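Local coordinates for protein thiosulfate sulfurtransferase (PDB 1YT8) that probably transfers sulfane sulfur from thiosulfate to cyanide, as rhodaneses do, and is built from four rhodanese-like domains, at residues A368-D380 with G438-V450. Sequence-based numbering, arbitrary orientation.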
# COMPACT_ATOMS: atom_id res chain seq x y z
N ALA A 368 -12.17 -3.34 -8.24
CA ALA A 368 -11.64 -4.49 -7.52
C ALA A 368 -12.54 -5.72 -7.64
O ALA A 368 -13.77 -5.61 -7.60
CB ALA A 368 -11.45 -4.14 -6.06
N PRO A 369 -11.94 -6.90 -7.82
CA PRO A 369 -12.72 -8.14 -7.94
C PRO A 369 -13.32 -8.50 -6.58
O PRO A 369 -12.61 -8.54 -5.57
CB PRO A 369 -11.69 -9.15 -8.41
CG PRO A 369 -10.44 -8.69 -7.72
CD PRO A 369 -10.49 -7.19 -7.92
N LEU A 370 -14.62 -8.74 -6.55
CA LEU A 370 -15.28 -9.08 -5.30
C LEU A 370 -15.99 -10.42 -5.35
O LEU A 370 -16.36 -10.91 -6.42
CB LEU A 370 -16.30 -8.00 -4.93
CG LEU A 370 -15.80 -6.58 -4.66
CD1 LEU A 370 -17.00 -5.65 -4.54
CD2 LEU A 370 -14.96 -6.54 -3.39
N PRO A 371 -16.18 -11.05 -4.18
CA PRO A 371 -16.88 -12.34 -4.13
C PRO A 371 -18.37 -12.04 -4.24
O PRO A 371 -18.76 -10.88 -4.38
CB PRO A 371 -16.47 -12.89 -2.77
CG PRO A 371 -16.36 -11.65 -1.94
CD PRO A 371 -15.65 -10.69 -2.86
N ARG A 372 -19.21 -13.07 -4.17
CA ARG A 372 -20.65 -12.84 -4.26
C ARG A 372 -21.10 -11.95 -3.10
O ARG A 372 -20.68 -12.15 -1.96
CB ARG A 372 -21.40 -14.18 -4.22
CG ARG A 372 -22.92 -14.04 -4.19
CD ARG A 372 -23.65 -15.35 -4.49
NE ARG A 372 -23.17 -16.47 -3.68
CZ ARG A 372 -22.19 -17.30 -4.04
NH1 ARG A 372 -21.57 -17.14 -5.21
NH2 ARG A 372 -21.83 -18.29 -3.24
N GLN A 373 -21.93 -10.96 -3.41
CA GLN A 373 -22.44 -10.04 -2.40
C GLN A 373 -23.54 -10.70 -1.58
O GLN A 373 -24.53 -11.17 -2.13
CB GLN A 373 -23.03 -8.79 -3.07
CG GLN A 373 -22.32 -7.48 -2.74
CD GLN A 373 -20.98 -7.35 -3.44
OE1 GLN A 373 -20.10 -8.20 -3.29
NE2 GLN A 373 -20.82 -6.27 -4.21
N PRO A 374 -23.38 -10.76 -0.24
CA PRO A 374 -24.42 -11.39 0.58
C PRO A 374 -25.71 -10.58 0.54
O PRO A 374 -25.70 -9.37 0.29
CB PRO A 374 -23.79 -11.43 1.97
CG PRO A 374 -22.85 -10.27 1.96
CD PRO A 374 -22.23 -10.36 0.59
N ARG A 375 -26.83 -11.24 0.80
CA ARG A 375 -28.12 -10.56 0.78
C ARG A 375 -28.36 -9.77 2.06
O ARG A 375 -27.83 -10.10 3.12
CB ARG A 375 -29.25 -11.56 0.58
CG ARG A 375 -30.61 -10.90 0.46
CD ARG A 375 -31.74 -11.92 0.38
NE ARG A 375 -33.04 -11.24 0.39
CZ ARG A 375 -33.46 -10.46 1.39
NH1 ARG A 375 -32.69 -10.26 2.45
NH2 ARG A 375 -34.64 -9.87 1.31
N ALA A 376 -29.16 -8.71 1.95
CA ALA A 376 -29.47 -7.89 3.11
C ALA A 376 -30.72 -7.06 2.87
O ALA A 376 -30.99 -6.63 1.75
CB ALA A 376 -28.29 -6.97 3.44
N ASP A 377 -31.48 -6.84 3.93
CA ASP A 377 -32.67 -6.02 3.85
C ASP A 377 -32.16 -4.60 4.04
O ASP A 377 -31.44 -4.31 4.99
CB ASP A 377 -33.66 -6.39 4.97
CG ASP A 377 -34.19 -7.81 4.82
OD1 ASP A 377 -34.72 -8.13 3.73
OD2 ASP A 377 -34.07 -8.60 5.78
N THR A 378 -32.52 -3.71 3.11
CA THR A 378 -32.05 -2.33 3.18
C THR A 378 -33.10 -1.35 3.67
O THR A 378 -34.29 -1.64 3.73
CB THR A 378 -31.55 -1.85 1.80
OG1 THR A 378 -32.60 -1.96 0.84
CG2 THR A 378 -30.35 -2.67 1.35
N ILE A 379 -32.62 -0.16 4.04
CA ILE A 379 -33.46 0.90 4.53
C ILE A 379 -32.94 2.20 3.93
O ILE A 379 -31.73 2.41 3.86
CB ILE A 379 -33.42 0.97 6.08
CG1 ILE A 379 -34.32 2.10 6.58
CG2 ILE A 379 -31.98 1.17 6.55
CD1 ILE A 379 -34.38 2.20 8.10
N ASP A 380 -33.84 3.06 3.46
CA ASP A 380 -33.45 4.33 2.86
C ASP A 380 -33.04 5.33 3.93
O ASP A 380 -33.52 5.27 5.06
CB ASP A 380 -34.61 4.92 2.04
CG ASP A 380 -35.13 3.97 0.97
OD1 ASP A 380 -34.31 3.47 0.17
OD2 ASP A 380 -36.36 3.72 0.93
N GLY A 438 -18.87 3.90 4.24
CA GLY A 438 -18.86 4.86 3.15
C GLY A 438 -19.93 4.66 2.09
O GLY A 438 -20.71 5.57 1.80
N SER A 439 -20.00 3.45 1.54
CA SER A 439 -20.96 3.15 0.48
C SER A 439 -21.91 2.00 0.82
O SER A 439 -22.80 1.70 0.02
CB SER A 439 -20.20 2.78 -0.79
OG SER A 439 -19.43 1.60 -0.57
N SER A 440 -21.69 1.37 1.97
CA SER A 440 -22.48 0.23 2.46
C SER A 440 -21.85 -1.10 2.06
O SER A 440 -22.32 -2.17 2.46
CB SER A 440 -23.93 0.26 1.95
OG SER A 440 -24.03 -0.24 0.63
N LEU A 441 -20.77 -1.05 1.29
CA LEU A 441 -20.10 -2.26 0.84
C LEU A 441 -19.57 -3.15 1.96
O LEU A 441 -19.89 -4.33 2.02
CB LEU A 441 -18.95 -1.92 -0.12
CG LEU A 441 -18.19 -3.14 -0.65
CD1 LEU A 441 -19.16 -4.10 -1.32
CD2 LEU A 441 -17.11 -2.69 -1.62
N LEU A 442 -18.75 -2.58 2.84
CA LEU A 442 -18.19 -3.37 3.93
C LEU A 442 -19.26 -3.78 4.94
O LEU A 442 -19.23 -4.89 5.46
CB LEU A 442 -17.08 -2.61 4.64
CG LEU A 442 -16.48 -3.36 5.84
CD1 LEU A 442 -16.18 -4.81 5.47
CD2 LEU A 442 -15.21 -2.65 6.30
N ALA A 443 -20.20 -2.88 5.20
CA ALA A 443 -21.27 -3.16 6.16
C ALA A 443 -22.13 -4.35 5.73
O ALA A 443 -22.61 -5.11 6.57
CB ALA A 443 -22.14 -1.92 6.35
N ARG A 444 -22.31 -4.51 4.42
CA ARG A 444 -23.11 -5.61 3.88
C ARG A 444 -22.53 -6.97 4.27
O ARG A 444 -23.27 -7.90 4.56
CB ARG A 444 -23.19 -5.50 2.34
CG ARG A 444 -23.98 -6.64 1.68
CD ARG A 444 -24.01 -6.51 0.16
NE ARG A 444 -24.89 -5.44 -0.32
CZ ARG A 444 -26.21 -5.55 -0.43
NH1 ARG A 444 -26.82 -6.69 -0.10
NH2 ARG A 444 -26.93 -4.53 -0.87
N PHE A 445 -21.21 -7.08 4.27
CA PHE A 445 -20.55 -8.34 4.63
C PHE A 445 -20.65 -8.64 6.12
O PHE A 445 -20.37 -9.76 6.55
CB PHE A 445 -19.08 -8.31 4.20
CG PHE A 445 -18.87 -8.54 2.73
CD1 PHE A 445 -18.88 -9.83 2.22
CD2 PHE A 445 -18.71 -7.47 1.86
CE1 PHE A 445 -18.72 -10.06 0.85
CE2 PHE A 445 -18.56 -7.69 0.49
CZ PHE A 445 -18.56 -8.99 -0.01
N ALA A 446 -21.06 -7.64 6.90
CA ALA A 446 -21.17 -7.79 8.34
C ALA A 446 -22.58 -8.10 8.84
O ALA A 446 -22.76 -8.44 10.01
CB ALA A 446 -20.64 -6.54 9.04
N VAL A 447 -23.57 -7.98 7.97
CA VAL A 447 -24.96 -8.23 8.36
C VAL A 447 -25.17 -9.59 9.04
O VAL A 447 -25.74 -9.66 10.13
CB VAL A 447 -25.91 -8.11 7.15
CG1 VAL A 447 -27.34 -8.49 7.56
CG2 VAL A 447 -25.89 -6.69 6.61
N ALA A 448 -24.71 -10.66 8.40
CA ALA A 448 -24.89 -12.00 8.94
C ALA A 448 -24.33 -12.17 10.35
O ALA A 448 -24.96 -12.80 11.20
CB ALA A 448 -24.26 -13.04 8.00
N GLU A 449 -23.15 -11.61 10.60
CA GLU A 449 -22.54 -11.73 11.92
C GLU A 449 -23.32 -10.94 12.98
O GLU A 449 -23.52 -11.42 14.09
CB GLU A 449 -21.09 -11.25 11.92
CG GLU A 449 -20.37 -11.64 13.20
CD GLU A 449 -18.91 -11.25 13.23
OE1 GLU A 449 -18.31 -11.02 12.17
OE2 GLU A 449 -18.36 -11.21 14.35
N VAL A 450 -23.75 -9.74 12.63
CA VAL A 450 -24.51 -8.94 13.59
C VAL A 450 -25.81 -9.67 13.94
O VAL A 450 -26.23 -9.70 15.10
CB VAL A 450 -24.81 -7.53 13.05
CG1 VAL A 450 -25.65 -6.76 14.06
CG2 VAL A 450 -23.49 -6.78 12.78
O HOH W 1 -29.92 -7.32 -1.10
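Arg444 and Phe445, neighbours on helix 441-454, meet the extended linker 368-380 around Pro374. Arg444 can be followed outward from its CB. The chain leaves the helix with CG anti to the backbone N (chi1 179°). Arg444 CG lies beside the Pro374 ring, 3.8 Å from Pro374 CG. Arg444 CD lies 3.3 Å from Pro374 O and also packs against Gln373 CG, the two side chains crossing at about a right angle. The chain then bends at chi3 (-74°), which turns the guanidinium along the linker toward Ala376. NE is loosely near Pro374 O and Gln373 CG, and CZ is near Pro374 O. At the tip, Arg444 NH1 donates a hydrogen bond to Pro374 O over 2.9 Å. The bond is fairly straight (155°) and lies in both the carbonyl plane and the guanidinium plane. A water accepts a weak bond from the same NH1 and donates to Ala376 O. NH2 comes only loosely near the Thr378 methyl.

Phe445 packs against the same proline, at its CD. Pro374 CD sits over one face of the Phe445 ring, 3.9 Å from the centroid of that ring, in a CH-pi contact. Pro371 CG approaches the end of the same ring obliquely, 4.0 Å from Phe445 CZ. Beyond it, Leu370 and Leu441 meet tip to tip. Further along the linker, Ala376 CB reaches Val447 CG2 at 4.0 Å.

The linker then enters strand 378-379, the edge strand of a parallel rhodanese sheet, where Ile379 pairs with Leu460 of strand 458-461. The contact thus lays the lead-in to this domain across the helix that connects strands 432-436 and 458-461. It combines apolar packing by prolines, Phe445 and the aliphatic part of Arg444 with a polar arginine tip. One direct arginine bond and a water bridge that is weak on the arginine side engage the carbonyls of Pro374 and Ala376.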